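Local coordinates for venom allergen-like (VAL) 4 protein (Schistosoma mansoni, PDB 4P27) that binds lipids as a member of the SCP/TAPS (CAP) superfamily, although it lacks the prototypical CAP sequence motifs, at residues M88-F100 against N106-N118. Sequence-based numbering, arbitrary orientation.
Sequences MKDWLEEYKNYNF and NGDCKNYKQMVWN. With NAG (2-acetamido-2-deoxy-beta-D-glucopyranose), chain B.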
loop_
_atom_site.group_PDB
_atom_site.type_symbol
_atom_site.label_atom_id
_atom_site.label_comp_id
_atom_site.label_asym_id
_atom_site.label_seq_id
_atom_site.Cartn_x
_atom_site.Cartn_y
_atom_site.Cartn_z
ATOM N N MET A 88 -9.021 -1.503 2.267
ATOM C CA MET A 88 -8.292 -0.341 1.711
ATOM C C MET A 88 -8.388 0.782 2.707
ATOM O O MET A 88 -7.403 1.483 2.982
ATOM C CB MET A 88 -8.840 0.144 0.358
ATOM C CG MET A 88 -8.664 -0.779 -0.853
ATOM S SD MET A 88 -6.921 -1.314 -0.959
ATOM C CE MET A 88 -6.808 -2.925 -0.169
ATOM N N LYS A 89 -9.579 0.928 3.286
ATOM C CA LYS A 89 -9.870 2.008 4.187
ATOM C C LYS A 89 -9.151 1.797 5.528
ATOM O O LYS A 89 -8.666 2.742 6.145
ATOM C CB LYS A 89 -11.370 2.040 4.453
ATOM C CG LYS A 89 -11.818 3.418 4.879
ATOM C CD LYS A 89 -12.968 3.419 5.891
ATOM C CE LYS A 89 -13.506 4.854 5.978
ATOM N NZ LYS A 89 -14.903 4.979 6.473
ATOM N N ASP A 90 -9.116 0.557 5.992
ATOM C CA ASP A 90 -8.300 0.247 7.139
ATOM C C ASP A 90 -6.789 0.616 6.948
ATOM O O ASP A 90 -6.134 1.211 7.838
ATOM C CB ASP A 90 -8.427 -1.225 7.441
ATOM C CG ASP A 90 -7.603 -1.637 8.617
ATOM O OD1 ASP A 90 -7.803 -1.061 9.680
ATOM O OD2 ASP A 90 -6.749 -2.539 8.519
ATOM N N TRP A 91 -6.221 0.237 5.807
ATOM C CA TRP A 91 -4.825 0.602 5.553
ATOM C C TRP A 91 -4.683 2.132 5.554
ATOM O O TRP A 91 -3.773 2.700 6.185
ATOM C CB TRP A 91 -4.382 0.068 4.172
ATOM C CG TRP A 91 -4.217 -1.393 4.095
ATOM C CD1 TRP A 91 -4.300 -2.288 5.096
ATOM C CD2 TRP A 91 -3.950 -2.127 2.889
ATOM N NE1 TRP A 91 -4.110 -3.606 4.588
ATOM C CE2 TRP A 91 -3.876 -3.483 3.223
ATOM C CE3 TRP A 91 -3.723 -1.736 1.532
ATOM C CZ2 TRP A 91 -3.626 -4.467 2.262
ATOM C CZ3 TRP A 91 -3.500 -2.713 0.625
ATOM C CH2 TRP A 91 -3.471 -4.053 0.970
ATOM N N LEU A 92 -5.539 2.816 4.801
ATOM C CA LEU A 92 -5.451 4.286 4.707
ATOM C C LEU A 92 -5.488 5.015 6.082
ATOM O O LEU A 92 -4.686 5.911 6.365
ATOM C CB LEU A 92 -6.592 4.804 3.758
ATOM C CG LEU A 92 -6.838 6.337 3.827
ATOM C CD1 LEU A 92 -5.629 7.106 3.313
ATOM C CD2 LEU A 92 -8.080 6.727 3.002
ATOM N N GLU A 93 -6.416 4.621 6.942
ATOM C CA GLU A 93 -6.734 5.435 8.113
ATOM C C GLU A 93 -5.690 5.244 9.173
ATOM O O GLU A 93 -5.748 5.906 10.193
ATOM C CB GLU A 93 -8.061 5.030 8.718
ATOM C CG GLU A 93 -9.081 4.843 7.649
ATOM C CD GLU A 93 -10.229 5.742 7.827
ATOM O OE1 GLU A 93 -10.081 6.922 7.524
ATOM O OE2 GLU A 93 -11.252 5.239 8.284
ATOM N N GLU A 94 -4.731 4.371 8.927
ATOM C CA GLU A 94 -3.548 4.406 9.718
ATOM C C GLU A 94 -2.853 5.732 9.664
ATOM O O GLU A 94 -1.949 5.944 10.469
ATOM C CB GLU A 94 -2.552 3.355 9.246
ATOM C CG GLU A 94 -3.046 1.951 9.425
ATOM C CD GLU A 94 -1.967 0.971 9.039
ATOM O OE1 GLU A 94 -0.854 1.371 8.574
ATOM O OE2 GLU A 94 -2.235 -0.205 9.183
ATOM N N TYR A 95 -3.232 6.630 8.739
ATOM C CA TYR A 95 -2.679 7.972 8.787
ATOM C C TYR A 95 -2.971 8.703 10.128
ATOM O O TYR A 95 -2.243 9.625 10.483
ATOM C CB TYR A 95 -3.183 8.833 7.595
ATOM C CG TYR A 95 -4.605 9.351 7.707
ATOM C CD1 TYR A 95 -4.936 10.390 8.594
ATOM C CD2 TYR A 95 -5.612 8.836 6.884
ATOM C CE1 TYR A 95 -6.234 10.893 8.650
ATOM C CE2 TYR A 95 -6.910 9.291 6.961
ATOM C CZ TYR A 95 -7.213 10.334 7.828
ATOM O OH TYR A 95 -8.514 10.799 7.857
ATOM N N LYS A 96 -4.016 8.279 10.857
ATOM C CA LYS A 96 -4.297 8.832 12.189
ATOM C C LYS A 96 -3.195 8.540 13.193
ATOM O O LYS A 96 -3.148 9.188 14.202
ATOM C CB LYS A 96 -5.601 8.308 12.714
ATOM C CG LYS A 96 -6.734 8.847 11.880
ATOM C CD LYS A 96 -8.003 8.033 11.987
ATOM C CE LYS A 96 -9.079 8.988 11.524
ATOM N NZ LYS A 96 -10.274 8.300 11.010
ATOM N N ASN A 97 -2.323 7.570 12.916
ATOM C CA ASN A 97 -1.350 7.144 13.869
ATOM C C ASN A 97 -0.027 7.712 13.521
ATOM O O ASN A 97 0.939 7.462 14.237
ATOM C CB ASN A 97 -1.215 5.623 13.870
ATOM C CG ASN A 97 -2.538 4.902 14.114
ATOM O OD1 ASN A 97 -3.393 5.377 14.845
ATOM N ND2 ASN A 97 -2.701 3.745 13.500
ATOM N N TYR A 98 0.076 8.413 12.391
ATOM C CA TYR A 98 1.432 8.727 11.866
ATOM C C TYR A 98 1.790 10.183 12.098
ATOM O O TYR A 98 1.002 11.009 11.838
ATOM C CB TYR A 98 1.551 8.377 10.378
ATOM C CG TYR A 98 2.914 8.654 9.849
ATOM C CD1 TYR A 98 4.065 7.991 10.389
ATOM C CD2 TYR A 98 3.112 9.578 8.850
ATOM C CE1 TYR A 98 5.308 8.221 9.912
ATOM C CE2 TYR A 98 4.394 9.823 8.347
ATOM C CZ TYR A 98 5.474 9.139 8.894
ATOM O OH TYR A 98 6.729 9.411 8.447
ATOM N N ASN A 99 2.959 10.476 12.670
ATOM C CA ASN A 99 3.491 11.812 12.739
ATOM C C ASN A 99 4.624 11.990 11.823
ATOM O O ASN A 99 5.741 11.566 12.107
ATOM C CB ASN A 99 3.970 12.161 14.181
ATOM C CG ASN A 99 4.544 13.605 14.331
ATOM O OD1 ASN A 99 4.997 14.241 13.404
ATOM N ND2 ASN A 99 4.645 14.034 15.544
ATOM N N PHE A 100 4.386 12.761 10.759
ATOM C CA PHE A 100 5.400 12.943 9.750
ATOM C C PHE A 100 6.634 13.698 10.303
ATOM O O PHE A 100 7.817 13.358 10.004
ATOM C CB PHE A 100 4.696 13.690 8.608
ATOM C CG PHE A 100 5.542 13.923 7.414
ATOM C CD1 PHE A 100 6.546 14.923 7.422
ATOM C CD2 PHE A 100 5.365 13.151 6.267
ATOM C CE1 PHE A 100 7.344 15.124 6.316
ATOM C CE2 PHE A 100 6.209 13.342 5.181
ATOM C CZ PHE A 100 7.153 14.349 5.189
ATOM N N ASN A 106 2.223 6.032 16.453
ATOM C CA ASN A 106 1.410 5.478 17.484
ATOM C C ASN A 106 0.500 4.281 17.103
ATOM O O ASN A 106 -0.646 4.476 16.733
ATOM C CB ASN A 106 0.553 6.623 18.043
ATOM C CG ASN A 106 -0.115 6.253 19.341
ATOM O OD1 ASN A 106 0.528 5.753 20.259
ATOM N ND2 ASN A 106 -1.416 6.453 19.414
ATOM N N GLY A 107 0.989 3.046 17.268
ATOM C CA GLY A 107 0.286 1.865 16.733
ATOM C C GLY A 107 0.887 1.445 15.391
ATOM O O GLY A 107 2.086 1.358 15.239
ATOM N N ASP A 108 0.044 1.209 14.412
ATOM C CA ASP A 108 0.520 0.714 13.119
ATOM C C ASP A 108 0.258 1.742 12.042
ATOM O O ASP A 108 -0.863 2.184 11.881
ATOM C CB ASP A 108 -0.159 -0.608 12.747
ATOM C CG ASP A 108 0.569 -1.346 11.559
ATOM O OD1 ASP A 108 1.757 -1.085 11.222
ATOM O OD2 ASP A 108 -0.061 -2.217 10.957
ATOM N N CYS A 109 1.339 2.095 11.349
ATOM C CA CYS A 109 1.461 3.014 10.233
ATOM C C CYS A 109 2.009 2.352 8.979
ATOM O O CYS A 109 2.094 3.030 7.983
ATOM C CB CYS A 109 2.461 4.154 10.623
ATOM S SG CYS A 109 1.721 5.030 12.017
ATOM N N LYS A 110 2.413 1.082 9.022
ATOM C CA LYS A 110 3.167 0.514 7.884
ATOM C C LYS A 110 2.328 0.486 6.603
ATOM O O LYS A 110 2.865 0.681 5.553
ATOM C CB LYS A 110 3.549 -0.947 8.026
ATOM C CG LYS A 110 4.331 -1.471 9.191
ATOM C CD LYS A 110 4.137 -3.017 9.107
ATOM C CE LYS A 110 4.860 -3.781 10.216
ATOM N NZ LYS A 110 5.623 -2.806 11.059
ATOM N N ASN A 111 1.044 0.152 6.687
ATOM C CA ASN A 111 0.252 0.046 5.452
ATOM C C ASN A 111 0.074 1.433 4.830
ATOM O O ASN A 111 0.270 1.601 3.667
ATOM C CB ASN A 111 -1.124 -0.569 5.812
ATOM C CG ASN A 111 -0.967 -1.981 6.353
ATOM O OD1 ASN A 111 -0.291 -2.784 5.740
ATOM N ND2 ASN A 111 -1.488 -2.249 7.554
ATOM N N TYR A 112 -0.356 2.432 5.620
ATOM C CA TYR A 112 -0.447 3.816 5.136
ATOM C C TYR A 112 0.860 4.347 4.521
ATOM O O TYR A 112 0.895 4.874 3.373
ATOM C CB TYR A 112 -0.942 4.741 6.291
ATOM C CG TYR A 112 -0.787 6.193 5.882
ATOM C CD1 TYR A 112 -1.602 6.742 4.912
ATOM C CD2 TYR A 112 0.276 6.971 6.390
ATOM C CE1 TYR A 112 -1.418 8.072 4.495
ATOM C CE2 TYR A 112 0.452 8.301 5.998
ATOM C CZ TYR A 112 -0.387 8.817 5.025
ATOM O OH TYR A 112 -0.244 10.083 4.573
ATOM N N LYS A 113 1.999 4.187 5.238
ATOM C CA LYS A 113 3.254 4.676 4.720
ATOM C C LYS A 113 3.664 4.057 3.375
ATOM O O LYS A 113 4.165 4.756 2.505
ATOM C CB LYS A 113 4.446 4.512 5.732
ATOM C CG LYS A 113 4.337 5.359 7.007
ATOM C CD LYS A 113 5.536 5.064 7.946
ATOM C CE LYS A 113 6.809 5.734 7.433
ATOM N NZ LYS A 113 7.925 5.554 8.461
ATOM N N GLN A 114 3.450 2.760 3.226
ATOM C CA GLN A 114 3.726 2.097 1.986
ATOM C C GLN A 114 2.805 2.643 0.867
ATOM O O GLN A 114 3.261 2.772 -0.275
ATOM C CB GLN A 114 3.503 0.581 2.128
ATOM C CG GLN A 114 3.735 -0.147 0.813
ATOM C CD GLN A 114 5.234 -0.032 0.344
ATOM O OE1 GLN A 114 6.068 -0.819 0.779
ATOM N NE2 GLN A 114 5.534 0.876 -0.584
ATOM N N MET A 115 1.523 2.922 1.190
ATOM C CA MET A 115 0.607 3.440 0.127
ATOM C C MET A 115 1.036 4.804 -0.369
ATOM O O MET A 115 0.846 5.088 -1.511
ATOM C CB MET A 115 -0.848 3.565 0.632
ATOM C CG MET A 115 -1.522 2.163 0.842
ATOM S SD MET A 115 -3.230 2.405 1.454
ATOM C CE MET A 115 -3.980 2.954 0.004
ATOM N N VAL A 116 1.641 5.647 0.472
ATOM C CA VAL A 116 2.048 6.982 0.018
ATOM C C VAL A 116 3.570 7.107 -0.209
ATOM O O VAL A 116 4.089 8.195 -0.308
ATOM C CB VAL A 116 1.568 8.120 0.956
ATOM C CG1 VAL A 116 0.022 8.250 0.940
ATOM C CG2 VAL A 116 2.129 7.999 2.394
ATOM N N TRP A 117 4.214 5.969 -0.433
ATOM C CA TRP A 117 5.666 5.910 -0.522
ATOM C C TRP A 117 6.063 6.502 -1.824
ATOM O O TRP A 117 5.630 6.060 -2.921
ATOM C CB TRP A 117 6.208 4.466 -0.341
ATOM C CG TRP A 117 7.687 4.556 -0.082
ATOM C CD1 TRP A 117 8.714 4.390 -1.001
ATOM C CD2 TRP A 117 8.294 4.857 1.175
ATOM N NE1 TRP A 117 9.963 4.602 -0.360
ATOM C CE2 TRP A 117 9.718 4.889 0.971
ATOM C CE3 TRP A 117 7.775 5.132 2.465
ATOM C CZ2 TRP A 117 10.630 5.175 2.021
ATOM C CZ3 TRP A 117 8.702 5.375 3.517
ATOM C CH2 TRP A 117 10.096 5.394 3.252
ATOM N N ASN A 118 6.864 7.552 -1.752
ATOM C CA ASN A 118 7.113 8.333 -2.997
ATOM C C ASN A 118 7.926 7.621 -4.095
ATOM O O ASN A 118 7.670 7.855 -5.286
ATOM C CB ASN A 118 7.745 9.695 -2.665
ATOM C CG ASN A 118 9.196 9.559 -2.217
ATOM O OD1 ASN A 118 9.628 8.505 -1.664
ATOM N ND2 ASN A 118 9.944 10.637 -2.383
HETATM C C1 NAG B . 11.292 10.817 -2.223
HETATM C C2 NAG B . 12.051 11.640 -3.278
HETATM C C3 NAG B . 13.463 11.944 -2.881
HETATM C C4 NAG B . 13.445 12.538 -1.502
HETATM C C5 NAG B . 12.853 11.526 -0.547
HETATM C C6 NAG B . 12.995 12.050 0.856
HETATM C C7 NAG B . 11.134 11.054 -5.384
HETATM C C8 NAG B . 11.249 10.237 -6.612
HETATM N N2 NAG B . 12.129 10.990 -4.548
HETATM O O3 NAG B . 14.025 12.844 -3.826
HETATM O O4 NAG B . 14.750 12.848 -1.121
HETATM O O5 NAG B . 11.506 11.284 -0.907
HETATM O O6 NAG B . 12.364 11.210 1.790
HETATM O O7 NAG B . 10.156 11.710 -5.195
#
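The Tyr112 ring lies between Tyr95 CB, 3.6 Å from its centroid and almost on the ring normal in a CH-pi contact, and Val116 CG2 on the opposite face; Tyr98 CD2 comes up at its edge. The Tyr98 ring takes Lys113 CG over one face and Phe100 N over the other, with Cys109 SG at its edge, 5.3 Å from the Tyr98 centroid, a sulfur-aromatic contact. Trp91 carries the amide of Asn111 on one face, the two planes 23° apart, and Met88 CE on the other; Met115 SD lies at its edge, 3.8 Å from Trp91 CB, and its NE1 is hydrogen-bonded to Leu78 O of strand 75-81. These rings pack helices 88-93 and 110-115 of the CAP fold, whose axes cross at about a right angle, 7.5 Å apart; between them strands 98-99 and 104-105 form a small hairpin, and the Cys105-Cys109 disulfide links its second strand to the residue just before helix 110-115.

Buried Glu94 binds the start of helix 110-115. Its chain is extended beyond CG (chi2 -176°), which carries the carboxylate to the first turn. OE1 accepts from Tyr112 N at 3.2 Å, from above the carboxylate plane, and weakly from Asn111 N; OE2 takes Asn111 ND2 at 2.7 Å on its syn side but tilted out of the carboxylate plane. The positive end of the helix would probably help to stabilise this charge, against the nearby carboxylate of Asp108, whose OD1 caps Lys110 N.

Near the hairpin, Asn97 O accepts from Asn106 N, and Asn97 ND2 donates to Asp108 O at 2.9 Å, with the acceptor in the amide plane but ND2 lying 39° above the carbonyl plane.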